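Local coordinates for NADH kinase POS5, mitochondrial (Saccharomyces cerevisiae, PDB 3AFO), which phosphorylates NADH, and NAD+ with about half the preference, using ATP in mitochondria, acting as an antioxidant factor and a key source of the reductant NADPH, at residues 137-142 with 178-183; 183-188 with 192-197; 215-218 with 223-226. All coordinates share one frame; numbering follows the deposited sequence. Where two conformers were deposited one is given.

Interaction 1 of 3, residues 137-142 with 178-183; sequences TQVPPV and RTRLEC
The guanidinium of R180 meets the 137-142 loop in two ways: one face lies against the CG2 methyl of V139, and its edge is turned to the carbonyl oxygen of T137. The methyl sits 3.5 Å above the plane, displaced toward the rim. V139 CG2 is 3.5 Å from R180 NH1. At the edge, R180 NH2 donates to T137 O over 3.1 Å with an N-H...O angle of 148°; the oxygen lies somewhat out of the guanidinium plane, tilted by 21°. The example illustrates how one long polar side chain can join two parts of a fold whose backbones stay far apart, for the CA atoms of V139 and R180 are 10.3 Å from each other. T137 and V139 belong to the loop between helix 124-132 and strand 142-146 of the parallel alpha/beta sheet, whereas R180 sits in the short irregular break of the long strand 174-186, in the antiparallel beta part of this NAD kinase. The R180 side chain bends at its third torsion (chi3 -68°), which turns the head group relative to the aliphatic stem. For V139, the branch that touches is the one anti to its carbonyl carbon. The buried cation is further held by a salt bridge from R180 NH2 to E322, while R180 NH1 donates to the backbone oxygen of F134.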
loop_
_atom_site.group_PDB
_atom_site.type_symbol
_atom_site.label_atom_id
_atom_site.label_comp_id
_atom_site.label_asym_id
_atom_site.label_seq_id
_atom_site.Cartn_x
_atom_site.Cartn_y
_atom_site.Cartn_z
ATOM N N THR A 137 33.744 14.748 -9.700
ATOM C CA THR A 137 34.486 14.237 -10.845
ATOM C C THR A 137 33.934 12.928 -11.428
ATOM O O THR A 137 32.830 12.472 -11.099
ATOM C CB THR A 137 35.991 14.102 -10.529
ATOM O OG1 THR A 137 36.713 13.909 -11.749
ATOM C CG2 THR A 137 36.248 12.929 -9.595
ATOM N N GLN A 138 34.714 12.352 -12.324
ATOM C CA GLN A 138 34.430 11.084 -12.926
ATOM C C GLN A 138 34.662 9.975 -11.894
ATOM O O GLN A 138 35.677 9.979 -11.202
ATOM C CB GLN A 138 35.394 10.931 -14.085
ATOM C CG GLN A 138 35.254 9.696 -14.901
ATOM C CD GLN A 138 36.001 9.845 -16.195
ATOM O OE1 GLN A 138 35.650 10.683 -17.021
ATOM N NE2 GLN A 138 37.053 9.054 -16.374
ATOM N N VAL A 139 33.720 9.036 -11.796
ATOM C CA VAL A 139 33.851 7.890 -10.897
ATOM C C VAL A 139 34.563 6.732 -11.606
ATOM O O VAL A 139 34.148 6.300 -12.680
ATOM C CB VAL A 139 32.468 7.421 -10.340
ATOM C CG1 VAL A 139 32.651 6.433 -9.189
ATOM C CG2 VAL A 139 31.638 8.616 -9.875
ATOM N N PRO A 140 35.657 6.223 -11.012
ATOM C CA PRO A 140 36.296 5.039 -11.578
ATOM C C PRO A 140 35.359 3.834 -11.427
ATOM O O PRO A 140 34.449 3.878 -10.598
ATOM C CB PRO A 140 37.538 4.860 -10.697
ATOM C CG PRO A 140 37.202 5.545 -9.415
ATOM C CD PRO A 140 36.333 6.696 -9.792
ATOM N N PRO A 141 35.586 2.762 -12.209
ATOM C CA PRO A 141 34.834 1.517 -12.056
ATOM C C PRO A 141 34.884 1.026 -10.611
ATOM O O PRO A 141 35.884 1.252 -9.914
ATOM C CB PRO A 141 35.584 0.545 -12.964
ATOM C CG PRO A 141 36.297 1.409 -13.946
ATOM C CD PRO A 141 36.610 2.671 -13.266
ATOM N N VAL A 142 33.810 0.373 -10.169
ATOM C CA VAL A 142 33.667 -0.042 -8.767
ATOM C C VAL A 142 33.587 -1.561 -8.646
ATOM O O VAL A 142 32.707 -2.200 -9.232
ATOM C CB VAL A 142 32.412 0.596 -8.106
ATOM C CG1 VAL A 142 32.316 0.206 -6.621
ATOM C CG2 VAL A 142 32.435 2.115 -8.254
ATOM N N ARG A 178 25.120 2.806 -13.370
ATOM C CA ARG A 178 24.148 3.358 -12.434
ATOM C C ARG A 178 24.266 4.863 -12.499
ATOM O O ARG A 178 25.370 5.403 -12.412
ATOM C CB ARG A 178 24.408 2.877 -11.005
ATOM C CG ARG A 178 24.366 1.363 -10.786
ATOM C CD ARG A 178 24.641 1.052 -9.303
ATOM N NE ARG A 178 24.671 -0.378 -8.966
ATOM C CZ ARG A 178 23.592 -1.153 -8.832
ATOM N NH1 ARG A 178 22.367 -0.669 -9.051
ATOM N NH2 ARG A 178 23.738 -2.435 -8.512
ATOM N N THR A 179 23.133 5.539 -12.645
ATOM C CA THR A 179 23.102 6.994 -12.765
ATOM C C THR A 179 23.214 7.664 -11.395
ATOM O O THR A 179 22.990 7.024 -10.369
ATOM C CB THR A 179 21.818 7.455 -13.482
ATOM O OG1 THR A 179 21.799 8.886 -13.569
ATOM C CG2 THR A 179 20.604 6.979 -12.723
ATOM N N ARG A 180 23.576 8.946 -11.393
ATOM C CA ARG A 180 23.722 9.734 -10.172
ATOM C C ARG A 180 22.771 10.926 -10.194
ATOM O O ARG A 180 22.525 11.512 -11.258
ATOM C CB ARG A 180 25.144 10.286 -10.057
ATOM C CG ARG A 180 26.208 9.289 -9.636
ATOM C CD ARG A 180 27.501 10.012 -9.236
ATOM N NE ARG A 180 28.155 10.642 -10.384
ATOM C CZ ARG A 180 29.278 11.359 -10.322
ATOM N NH1 ARG A 180 29.901 11.539 -9.159
ATOM N NH2 ARG A 180 29.788 11.893 -11.430
ATOM N N LEU A 181 22.263 11.283 -9.014
ATOM C CA LEU A 181 21.519 12.525 -8.820
ATOM C C LEU A 181 22.432 13.628 -8.268
ATOM O O LEU A 181 23.461 13.355 -7.635
ATOM C CB LEU A 181 20.340 12.321 -7.865
ATOM C CG LEU A 181 19.172 11.415 -8.268
ATOM C CD1 LEU A 181 18.144 11.354 -7.142
ATOM C CD2 LEU A 181 18.516 11.885 -9.551
ATOM N N GLU A 182 22.040 14.869 -8.525
ATOM C CA GLU A 182 22.688 16.032 -7.938
ATOM C C GLU A 182 21.696 16.748 -7.054
ATOM O O GLU A 182 20.568 17.016 -7.473
ATOM C CB GLU A 182 23.165 16.991 -9.024
ATOM C CG GLU A 182 24.367 16.527 -9.792
ATOM C CD GLU A 182 24.898 17.612 -10.727
ATOM O OE1 GLU A 182 24.441 18.775 -10.643
ATOM O OE2 GLU A 182 25.765 17.291 -11.554
ATOM N N CYS A 183 22.104 17.030 -5.824
ATOM C CA CYS A 183 21.328 17.865 -4.920
ATOM C C CYS A 183 21.999 19.237 -4.817
ATOM O O CYS A 183 23.178 19.330 -4.463
ATOM C CB CYS A 183 21.233 17.216 -3.539
ATOM S SG CYS A 183 20.389 18.203 -2.297
#

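Interaction 2 of 3, residues 183-188 with 192-197; sequences CHLKKK and SSIVTH
A beta hairpin is formed here by strands 174-186 and 194-198, and its antiparallel ladder runs through C183 with T196, H184 with V195 and L185 with I194. The first and last are hydrogen-bonded pairs, each closed by two reciprocal backbone bonds; L185 N to I194 O, at 2.9 Å, is almost perfectly straight (179°). In the non-hydrogen-bonded pair between them, H184 and V195 lie side by side. V195 places CG1 over one face of the imidazole, 4.2 Å from the H184 ring centroid and 17° off its normal, a CH-pi contact, while V195 CG2 approaches H184 CD2 at 3.9 Å. On the other face of the sheet, L185 CD2 meets I194 CD1 at 4.0 Å, and next to them T196 OG1 rests 3.4 Å from C183 CB. The hydroxyl is brought there by a first torsion of 47°, which sets it between the backbone N and the carbonyl carbon. Nearer the turn a water takes over from direct pairing: it accepts from K187 N at 3.0 Å and donates to S192 O at 2.8 Å. Hydrogen-bonded and non-hydrogen-bonded pairs thus follow in turn, the ladder of an antiparallel beta hairpin, here closed toward its turn by one water.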
loop_
_atom_site.group_PDB
_atom_site.type_symbol
_atom_site.label_atom_id
_atom_site.label_comp_id
_atom_site.label_asym_id
_atom_site.label_seq_id
_atom_site.Cartn_x
_atom_site.Cartn_y
_atom_site.Cartn_z
ATOM N N CYS A 183 22.104 17.030 -5.824
ATOM C CA CYS A 183 21.328 17.865 -4.920
ATOM C C CYS A 183 21.999 19.237 -4.817
ATOM O O CYS A 183 23.178 19.330 -4.463
ATOM C CB CYS A 183 21.233 17.216 -3.539
ATOM S SG CYS A 183 20.389 18.203 -2.297
ATOM N N HIS A 184 21.251 20.287 -5.140
ATOM C CA HIS A 184 21.722 21.665 -4.990
ATOM C C HIS A 184 20.979 22.302 -3.823
ATOM O O HIS A 184 19.769 22.526 -3.904
ATOM C CB HIS A 184 21.455 22.461 -6.272
ATOM C CG HIS A 184 22.260 22.009 -7.450
ATOM N ND1 HIS A 184 22.211 20.720 -7.940
ATOM C CD2 HIS A 184 23.126 22.678 -8.244
ATOM C CE1 HIS A 184 23.022 20.614 -8.977
ATOM N NE2 HIS A 184 23.583 21.790 -9.185
ATOM N N LEU A 185 21.683 22.558 -2.725
ATOM C CA LEU A 185 21.069 23.227 -1.579
ATOM C C LEU A 185 21.255 24.738 -1.657
ATOM O O LEU A 185 22.384 25.227 -1.731
ATOM C CB LEU A 185 21.613 22.675 -0.258
ATOM C CG LEU A 185 21.216 23.407 1.035
ATOM C CD1 LEU A 185 19.725 23.274 1.333
ATOM C CD2 LEU A 185 22.023 22.907 2.223
ATOM N N LYS A 186 20.137 25.460 -1.652
ATOM C CA LYS A 186 20.128 26.918 -1.645
ATOM C C LYS A 186 19.514 27.399 -0.341
ATOM O O LYS A 186 18.293 27.333 -0.163
ATOM C CB LYS A 186 19.312 27.449 -2.822
ATOM C CG LYS A 186 19.204 28.973 -2.895
ATOM C CD LYS A 186 18.037 29.373 -3.793
ATOM C CE LYS A 186 17.887 30.881 -3.915
ATOM N NZ LYS A 186 16.442 31.265 -4.013
ATOM N N LYS A 187 20.359 27.879 0.569
ATOM C CA LYS A 187 19.893 28.354 1.880
ATOM C C LYS A 187 19.015 29.608 1.744
ATOM O O LYS A 187 19.167 30.379 0.801
ATOM C CB LYS A 187 21.082 28.623 2.825
ATOM C CG LYS A 187 21.987 27.415 3.161
ATOM C CD LYS A 187 21.316 26.380 4.065
ATOM C CE LYS A 187 21.109 26.885 5.480
ATOM N NZ LYS A 187 20.460 25.841 6.323
ATOM N N LYS A 188 18.066 29.769 2.664
ATOM C CA LYS A 188 17.308 31.014 2.812
ATOM C C LYS A 188 18.291 32.164 2.976
ATOM O O LYS A 188 19.250 32.055 3.764
ATOM C CB LYS A 188 16.443 30.955 4.072
ATOM C CG LYS A 188 15.477 32.114 4.239
ATOM C CD LYS A 188 14.925 32.142 5.662
ATOM C CE LYS A 188 13.805 33.157 5.803
ATOM N NZ LYS A 188 14.283 34.550 5.603
ATOM N N SER A 192 23.826 31.259 -3.233
ATOM C CA SER A 192 24.861 30.286 -3.531
ATOM C C SER A 192 24.280 28.874 -3.374
ATOM O O SER A 192 23.158 28.705 -2.891
ATOM C CB SER A 192 26.067 30.516 -2.617
ATOM O OG SER A 192 27.135 29.650 -2.950
ATOM N N SER A 193 25.015 27.868 -3.825
ATOM C CA SER A 193 24.533 26.497 -3.716
ATOM C C SER A 193 25.610 25.539 -3.232
ATOM O O SER A 193 26.778 25.653 -3.605
ATOM C CB SER A 193 23.932 26.010 -5.041
ATOM O OG SER A 193 24.910 25.995 -6.063
ATOM N N ILE A 194 25.188 24.612 -2.379
ATOM C CA ILE A 194 26.017 23.522 -1.918
ATOM C C ILE A 194 25.588 22.275 -2.708
ATOM O O ILE A 194 24.438 21.819 -2.595
ATOM C CB ILE A 194 25.841 23.303 -0.398
ATOM C CG1 ILE A 194 26.113 24.615 0.366
ATOM C CG2 ILE A 194 26.736 22.163 0.074
ATOM C CD1 ILE A 194 25.607 24.658 1.827
ATOM N N VAL A 195 26.504 21.753 -3.520
ATOM C CA VAL A 195 26.221 20.613 -4.400
ATOM C C VAL A 195 26.711 19.281 -3.814
ATOM O O VAL A 195 27.855 19.146 -3.385
ATOM C CB VAL A 195 26.811 20.821 -5.816
ATOM C CG1 VAL A 195 26.300 19.754 -6.789
ATOM C CG2 VAL A 195 26.482 22.224 -6.335
ATOM N N THR A 196 25.822 18.296 -3.799
ATOM C CA THR A 196 26.174 16.941 -3.399
ATOM C C THR A 196 25.688 15.944 -4.457
ATOM O O THR A 196 24.798 16.251 -5.259
ATOM C CB THR A 196 25.596 16.580 -2.010
ATOM O OG1 THR A 196 24.218 16.957 -1.946
ATOM C CG2 THR A 196 26.351 17.302 -0.894
ATOM N N HIS A 197 26.283 14.755 -4.456
ATOM C CA HIS A 197 25.975 13.735 -5.439
ATOM C C HIS A 197 25.475 12.463 -4.767
ATOM O O HIS A 197 26.006 12.051 -3.737
ATOM C CB HIS A 197 27.200 13.462 -6.304
ATOM C CG HIS A 197 27.672 14.669 -7.054
ATOM N ND1 HIS A 197 28.377 15.689 -6.453
ATOM C CD2 HIS A 197 27.516 15.030 -8.349
ATOM C CE1 HIS A 197 28.641 16.627 -7.347
ATOM N NE2 HIS A 197 28.131 16.249 -8.505
HETATM O O HOH W 1 23.231 28.237 -0.109
#

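Interaction 3 of 3, residues 215-218 with 223-226; sequences LDIF and FLTR
F223 turns the edge of its ring toward the face of F218, an edge-to-face pair with centroids 5.3 Å apart and planes inclined at 63°. The atom that leads is F223 CD1, which stands above the F218 ring toward its rim and lies 3.6 Å from F218 CE1. F223 has CG anti to its backbone N (chi1 177°) and F218 has CG anti to its carbonyl carbon; the two side chains cross rather than run alongside. F218 also takes part in a cation-pi interaction with R283 of the adjoining strand 282-286.

Farther along the same face, D216 and R226 approach obliquely, their carboxylate and guanidinium planes 31° apart. D216 OD2 faces the edge of the guanidinium, and the D216 OD2 to R226 NH1 salt bridge is weak at 3.4 Å. The other terminal nitrogen, R226 NH2, donates to the backbone oxygen of S288.

On the opposite face the orientation is simpler. I217 lies side by side with both L224 and T225, its CG2 3.9 Å from L224 CD2 and its CD1 4.1 Å from T225 CG2. M261 of strand 258-266 packs against I217 and L224, and the second subunit joins in as its I365 touches L224 and its N375 bonds to T225 OG1.

This doubling of partners comes from the backbone. I217 O accepts from L224 N at 2.8 Å and, weakly, from T225 N at 3.4 Å, while I217 N donates to T225 O. The register therefore slips by one residue between the I217-T225 and F218-F223 pairs. Two consecutive residues facing one on the neighbouring strand define a classic beta bulge, here set in an antiparallel hairpin.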
loop_
_atom_site.group_PDB
_atom_site.type_symbol
_atom_site.label_atom_id
_atom_site.label_comp_id
_atom_site.label_asym_id
_atom_site.label_seq_id
_atom_site.Cartn_x
_atom_site.Cartn_y
_atom_site.Cartn_z
ATOM N N LEU A 215 6.433 20.573 3.148
ATOM C CA LEU A 215 7.301 20.704 1.977
ATOM C C LEU A 215 6.524 21.006 0.705
ATOM O O LEU A 215 5.550 20.313 0.379
ATOM C CB LEU A 215 8.098 19.419 1.754
ATOM C CG LEU A 215 8.802 18.763 2.933
ATOM C CD1 LEU A 215 9.395 17.446 2.441
ATOM C CD2 LEU A 215 9.891 19.669 3.518
ATOM N N ASP A 216 6.970 22.035 -0.008
ATOM C CA ASP A 216 6.359 22.423 -1.272
ATOM C C ASP A 216 7.215 21.930 -2.414
ATOM O O ASP A 216 8.401 22.285 -2.524
ATOM C CB ASP A 216 6.172 23.943 -1.335
ATOM C CG ASP A 216 5.205 24.447 -0.272
ATOM O OD1 ASP A 216 4.085 23.907 -0.184
ATOM O OD2 ASP A 216 5.574 25.363 0.486
ATOM N N ILE A 217 6.601 21.109 -3.262
ATOM C CA ILE A 217 7.306 20.392 -4.308
ATOM C C ILE A 217 6.938 20.955 -5.675
ATOM O O ILE A 217 5.749 21.108 -5.998
ATOM C CB ILE A 217 6.970 18.871 -4.262
ATOM C CG1 ILE A 217 7.383 18.275 -2.908
ATOM C CG2 ILE A 217 7.659 18.144 -5.412
ATOM C CD1 ILE A 217 6.803 16.900 -2.609
ATOM N N PHE A 218 7.964 21.265 -6.464
ATOM C CA PHE A 218 7.773 21.814 -7.803
ATOM C C PHE A 218 8.496 20.925 -8.797
ATOM O O PHE A 218 9.649 20.545 -8.572
ATOM C CB PHE A 218 8.310 23.259 -7.905
ATOM C CG PHE A 218 7.696 24.226 -6.898
ATOM C CD1 PHE A 218 6.719 25.142 -7.301
ATOM C CD2 PHE A 218 8.107 24.230 -5.572
ATOM C CE1 PHE A 218 6.144 26.035 -6.389
ATOM C CE2 PHE A 218 7.539 25.126 -4.636
ATOM C CZ PHE A 218 6.558 26.031 -5.050
ATOM N N PHE A 223 4.104 23.973 -9.671
ATOM C CA PHE A 223 3.791 23.510 -8.338
ATOM C C PHE A 223 3.063 22.169 -8.435
ATOM O O PHE A 223 2.062 22.047 -9.151
ATOM C CB PHE A 223 2.936 24.540 -7.607
ATOM C CG PHE A 223 2.517 24.104 -6.249
ATOM C CD1 PHE A 223 3.447 24.016 -5.211
ATOM C CD2 PHE A 223 1.190 23.762 -6.000
ATOM C CE1 PHE A 223 3.052 23.614 -3.940
ATOM C CE2 PHE A 223 0.795 23.364 -4.729
ATOM C CZ PHE A 223 1.724 23.296 -3.709
ATOM N N LEU A 224 3.605 21.161 -7.752
ATOM C CA LEU A 224 2.991 19.832 -7.732
ATOM C C LEU A 224 2.072 19.703 -6.539
ATOM O O LEU A 224 0.878 19.491 -6.687
ATOM C CB LEU A 224 4.038 18.701 -7.703
ATOM C CG LEU A 224 3.489 17.294 -7.405
ATOM C CD1 LEU A 224 2.718 16.715 -8.602
ATOM C CD2 LEU A 224 4.588 16.360 -6.972
ATOM N N THR A 225 2.638 19.831 -5.341
ATOM C CA THR A 225 1.863 19.595 -4.150
ATOM C C THR A 225 2.618 20.086 -2.925
ATOM O O THR A 225 3.848 20.215 -2.952
ATOM C CB THR A 225 1.547 18.058 -3.999
ATOM O OG1 THR A 225 0.464 17.878 -3.086
ATOM C CG2 THR A 225 2.782 17.272 -3.533
ATOM N N ARG A 226 1.865 20.359 -1.866
ATOM C CA ARG A 226 2.418 20.489 -0.514
ATOM C C ARG A 226 2.217 19.180 0.228
ATOM O O ARG A 226 1.103 18.650 0.273
ATOM C CB ARG A 226 1.692 21.591 0.258
ATOM C CG ARG A 226 1.976 21.606 1.761
ATOM C CD ARG A 226 2.866 22.781 2.147
ATOM N NE ARG A 226 2.439 23.301 3.424
ATOM C CZ ARG A 226 2.785 24.476 3.932
ATOM N NH1 ARG A 226 3.602 25.315 3.284
ATOM N NH2 ARG A 226 2.297 24.807 5.102
#

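In the fold
Followed from the N terminus, the three contacts come in series, with none nested in or crossing another. Interaction 1 closes the longest excursion, 35 residues with both helix and strand, and ties a loop of the parallel alpha/beta part to strand 174-186. That strand then runs directly into interaction 2: C183 is common to both, E182 packs on H197, and only three residues separate the segments of the second contact. Interaction 3 closes another short hairpin, between strands 213-219 and 222-228, about 18 Å from interaction 2 centre to centre and without touching it. Strands 316-321 and 282-286 connect the two hairpins within one antiparallel sheet.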